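Local coordinates for protein K5 lyase (Enterobacteria phage k1-5, PDB 2X3H) that probably cleaves the K5 capsular polysaccharide (heparosan) by beta-elimination, as a trimeric phage tail-spike lyase built round a beta-helix, at residues I376-E379 with S380-R384; N267-G271 with P272-S276. One frame throughout, in Å; residues are numbered along the deposited sequence.

Contact 1: I376-E379 with S380-R384; sequences ITFE and SGSTR
The phenyl ring of F378 carries I376 CG2 on one face, 3.6 Å above the plane and offset toward the rim, while the hydroxyl of S382 lies oblique to the ring: S382 OG is 3.5 Å from F378 CB and 4.2 Å from F378 CD1. I376 and F378 are alternate residues of strand 376-378, which explains why their side chains lie on the same side of it. The ring also meets F355, with the planes inclined by about 30°, and touches V420 and I405, so it lies in the buried interior of the parallel beta-helix. Just beyond the ring the strand ends in a type I beta turn, E379 to S382, that starts the passage toward strand 386-389. E379 O receives two bonds across this turn. S382 N donates over 2.9 Å to E379 O with an N-H...O angle of 163°, the closing bond of the turn. S382 OG donates to the same E379 O at 2.7 Å, in the carbonyl plane and on a lone pair. A chi1 of 67° places OG between the backbone N and carbonyl carbon of S382, where it reaches E379 O. The E379 side chain instead runs away from the turn, its carboxylate forming a salt bridge with R354 and accepting a hydrogen bond from G357 N. N418 ND2 is a further hydrogen-bonding partner of S382 OG. The buried serine hydroxyl thus gives its proton to the turn and, with its lone pairs, can accept from the asparagine, linking the first carbonyl of the turn to N418 beside the aromatic interior.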
loop_
_atom_site.group_PDB
_atom_site.type_symbol
_atom_site.label_atom_id
_atom_site.label_comp_id
_atom_site.label_asym_id
_atom_site.label_seq_id
_atom_site.Cartn_x
_atom_site.Cartn_y
_atom_site.Cartn_z
ATOM N N ILE A 376 19.226 -7.079 6.811
ATOM C CA ILE A 376 19.054 -5.820 7.559
ATOM C C ILE A 376 20.379 -5.309 8.105
ATOM O O ILE A 376 21.189 -6.104 8.605
ATOM C CB ILE A 376 18.069 -6.013 8.743
ATOM C CG1 ILE A 376 16.715 -6.493 8.234
ATOM C CG2 ILE A 376 17.857 -4.712 9.514
ATOM C CD1 ILE A 376 15.871 -7.197 9.302
ATOM N N THR A 377 20.604 -3.992 8.023
ATOM C CA THR A 377 21.750 -3.367 8.706
ATOM C C THR A 377 21.263 -2.284 9.659
ATOM O O THR A 377 20.627 -1.316 9.222
ATOM C CB THR A 377 22.758 -2.744 7.709
ATOM O OG1 THR A 377 23.347 -3.778 6.900
ATOM C CG2 THR A 377 23.843 -1.992 8.467
ATOM N N PHE A 378 21.546 -2.477 10.947
ATOM C CA PHE A 378 21.282 -1.476 11.981
ATOM C C PHE A 378 22.645 -0.908 12.350
ATOM O O PHE A 378 23.473 -1.622 12.928
ATOM C CB PHE A 378 20.692 -2.115 13.246
ATOM C CG PHE A 378 19.310 -2.687 13.079
ATOM C CD1 PHE A 378 18.245 -1.889 12.668
ATOM C CD2 PHE A 378 19.066 -4.009 13.396
ATOM C CE1 PHE A 378 16.968 -2.405 12.544
ATOM C CE2 PHE A 378 17.781 -4.540 13.286
ATOM C CZ PHE A 378 16.734 -3.736 12.853
ATOM N N GLU A 379 22.898 0.357 12.029
ATOM C CA GLU A 379 24.195 0.938 12.378
ATOM C C GLU A 379 24.242 1.262 13.873
ATOM O O GLU A 379 23.216 1.288 14.550
ATOM C CB GLU A 379 24.542 2.142 11.487
ATOM C CG GLU A 379 24.594 1.744 10.016
ATOM C CD GLU A 379 25.253 2.753 9.083
ATOM O OE1 GLU A 379 25.547 3.900 9.496
ATOM O OE2 GLU A 379 25.440 2.373 7.903
ATOM N N SER A 380 25.441 1.483 14.402
ATOM C CA SER A 380 25.604 1.406 15.850
ATOM C C SER A 380 24.792 2.411 16.683
ATOM O O SER A 380 24.458 2.123 17.836
ATOM C CB SER A 380 27.087 1.412 16.235
ATOM O OG SER A 380 27.588 2.716 16.208
ATOM N N GLY A 381 24.447 3.556 16.106
ATOM C CA GLY A 381 23.678 4.567 16.852
ATOM C C GLY A 381 22.174 4.478 16.623
ATOM O O GLY A 381 21.422 5.307 17.138
ATOM N N SER A 382 21.735 3.482 15.852
ATOM C CA SER A 382 20.317 3.411 15.447
ATOM C C SER A 382 19.469 2.804 16.562
ATOM O O SER A 382 19.927 1.884 17.240
ATOM C CB SER A 382 20.150 2.617 14.131
ATOM O OG SER A 382 20.479 1.241 14.292
ATOM N N THR A 383 18.245 3.314 16.735
ATOM C CA THR A 383 17.373 2.866 17.838
ATOM C C THR A 383 15.896 2.810 17.437
ATOM O O THR A 383 15.448 3.568 16.585
ATOM C CB THR A 383 17.487 3.813 19.060
ATOM O OG1 THR A 383 17.041 5.132 18.711
ATOM C CG2 THR A 383 18.927 3.890 19.561
ATOM N N ARG A 384 15.149 1.922 18.093
ATOM C CA ARG A 384 13.682 1.872 17.976
ATOM C C ARG A 384 13.191 1.683 16.535
ATOM O O ARG A 384 12.096 2.116 16.186
ATOM C CB ARG A 384 13.033 3.106 18.634
ATOM C CG ARG A 384 13.241 3.176 20.144
ATOM C CD ARG A 384 12.316 4.237 20.743
ATOM N NE ARG A 384 11.004 3.630 20.902
ATOM C CZ ARG A 384 9.868 4.231 21.166
ATOM N NH1 ARG A 384 9.794 5.562 21.240
ATOM N NH2 ARG A 384 8.778 3.486 21.321
#

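Contact 2: N267-G271 with P272-S276; sequences NGTEG and PIAPS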
loop_
_atom_site.group_PDB
_atom_site.type_symbol
_atom_site.label_atom_id
_atom_site.label_comp_id
_atom_site.label_asym_id
_atom_site.label_seq_id
_atom_site.Cartn_x
_atom_site.Cartn_y
_atom_site.Cartn_z
ATOM N N ASN A 267 16.156 11.620 -1.119
ATOM C CA ASN A 267 15.833 12.765 -0.269
ATOM C C ASN A 267 17.122 13.352 0.282
ATOM O O ASN A 267 17.817 12.700 1.061
ATOM C CB ASN A 267 14.943 12.335 0.899
ATOM C CG ASN A 267 13.536 12.035 0.463
ATOM O OD1 ASN A 267 13.117 12.433 -0.622
ATOM N ND2 ASN A 267 12.787 11.316 1.303
ATOM N N GLY A 268 17.460 14.563 -0.140
ATOM C CA GLY A 268 18.731 15.157 0.276
ATOM C C GLY A 268 18.578 16.545 0.866
ATOM O O GLY A 268 17.513 17.140 0.814
ATOM N N THR A 269 19.667 17.055 1.433
ATOM C CA THR A 269 19.662 18.428 1.923
ATOM C C THR A 269 21.074 18.987 2.030
ATOM O O THR A 269 22.032 18.240 2.235
ATOM C CB THR A 269 18.977 18.531 3.292
ATOM O OG1 THR A 269 18.865 19.918 3.635
ATOM C CG2 THR A 269 19.767 17.779 4.358
ATOM N N GLU A 270 21.187 20.303 1.849
ATOM C CA GLU A 270 22.436 21.009 2.112
ATOM C C GLU A 270 22.290 21.880 3.363
ATOM O O GLU A 270 23.167 22.694 3.671
ATOM C CB GLU A 270 22.832 21.861 0.902
ATOM C CG GLU A 270 23.232 21.031 -0.310
ATOM C CD GLU A 270 23.367 21.857 -1.585
ATOM O OE1 GLU A 270 23.347 23.108 -1.507
ATOM O OE2 GLU A 270 23.507 21.249 -2.669
ATOM N N GLY A 271 21.179 21.712 4.076
ATOM C CA GLY A 271 20.927 22.473 5.299
ATOM C C GLY A 271 20.653 21.589 6.499
ATOM O O GLY A 271 20.845 20.369 6.437
ATOM N N PRO A 272 20.212 22.194 7.612
ATOM C CA PRO A 272 19.952 21.425 8.831
ATOM C C PRO A 272 18.647 20.631 8.808
ATOM O O PRO A 272 18.452 19.753 9.663
ATOM C CB PRO A 272 19.860 22.507 9.915
ATOM C CG PRO A 272 19.389 23.728 9.181
ATOM C CD PRO A 272 19.956 23.639 7.785
ATOM N N ILE A 273 17.770 20.944 7.856
ATOM C CA ILE A 273 16.463 20.284 7.760
ATOM C C ILE A 273 16.356 19.565 6.427
ATOM O O ILE A 273 16.755 20.109 5.385
ATOM C CB ILE A 273 15.318 21.288 7.918
ATOM C CG1 ILE A 273 15.337 21.871 9.338
ATOM C CG2 ILE A 273 13.959 20.628 7.627
ATOM C CD1 ILE A 273 14.252 22.887 9.595
ATOM N N ALA A 274 15.821 18.342 6.476
ATOM C CA ALA A 274 15.688 17.492 5.279
ATOM C C ALA A 274 14.219 17.209 4.969
ATOM O O ALA A 274 13.344 17.471 5.799
ATOM C CB ALA A 274 16.460 16.190 5.472
ATOM N N PRO A 275 13.944 16.693 3.765
ATOM C CA PRO A 275 12.561 16.426 3.343
ATOM C C PRO A 275 11.796 15.597 4.375
ATOM O O PRO A 275 12.296 14.566 4.848
ATOM C CB PRO A 275 12.731 15.664 2.023
ATOM C CG PRO A 275 14.049 16.160 1.499
ATOM C CD PRO A 275 14.919 16.354 2.717
ATOM N N SER A 276 10.604 16.079 4.718
ATOM C CA SER A 276 9.802 15.502 5.799
ATOM C C SER A 276 8.329 15.585 5.411
ATOM O O SER A 276 7.926 16.481 4.665
ATOM C CB SER A 276 10.045 16.284 7.103
ATOM O OG SER A 276 11.406 16.221 7.517
#
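This is a local side-chain to main-chain contact, centred on an ST turn at T269, in the loop that leads from strand 266-268 to strand 279-286 of the beta-helix; the two arms, 267-271 and 272-275, run roughly antiparallel. T269 OG1 donates to I273 O at 2.7 Å, approaching from above the carbonyl plane, 39° out of it. The same oxygen accepts from G271 N over 3.0 Å, with an N-H...O angle of 163°, which makes the ST turn. The first torsion of T269, -173°, sets OG1 opposite its own backbone N and beside the carbonyl carbon, on the side where the chain bends back. The methyl group also faces the returning arm: T269 CG2 lies 3.8 Å from A274 CB, a small apolar contact next to the polar one. Nearer the strand, P275 packs against N267 and G268. Its CD sits 3.3 Å from G268 O, and its CG is 4.0 Å from N267 CB as the two side chains slide past each other in opposite directions. N267 sends its amide on to A295 O in the next coil, and L244 of strand 242-245 touches both N267 and P275. Within 272-276, S276 OG donates to A274 O at 2.9 Å and also pairs with S299 N. Accepting from G271 N within its own arm and donating to I273 O across the bend, the threonine hydroxyl ties the reversal without a ladder of backbone bonds between the arms; the P275 ring contributes van der Waals contact, while its carbonyl accepts from N301 ND2.

How the contacts relate
From the N terminus, contact 2 comes first. Residues 267-276 leave strand 266-268, on a parallel face of the beta-helix, and double back into the loop that reaches strand 279-286 on another face. About a hundred residues later, contact 1 turns the chain at the end of strand 376-378 and directs it toward strand 386-389, which pairs in parallel with 363-369 and 419-422. The two are in series, neither nesting nor crossing, and each closes its own short loop. The centres of contact 1 and contact 2 lie about 20 Å apart, and the nearest atoms of contacts 1 and 2 about 14 Å, without touching. Both lie in passages between faces, at separate levels of the solenoid.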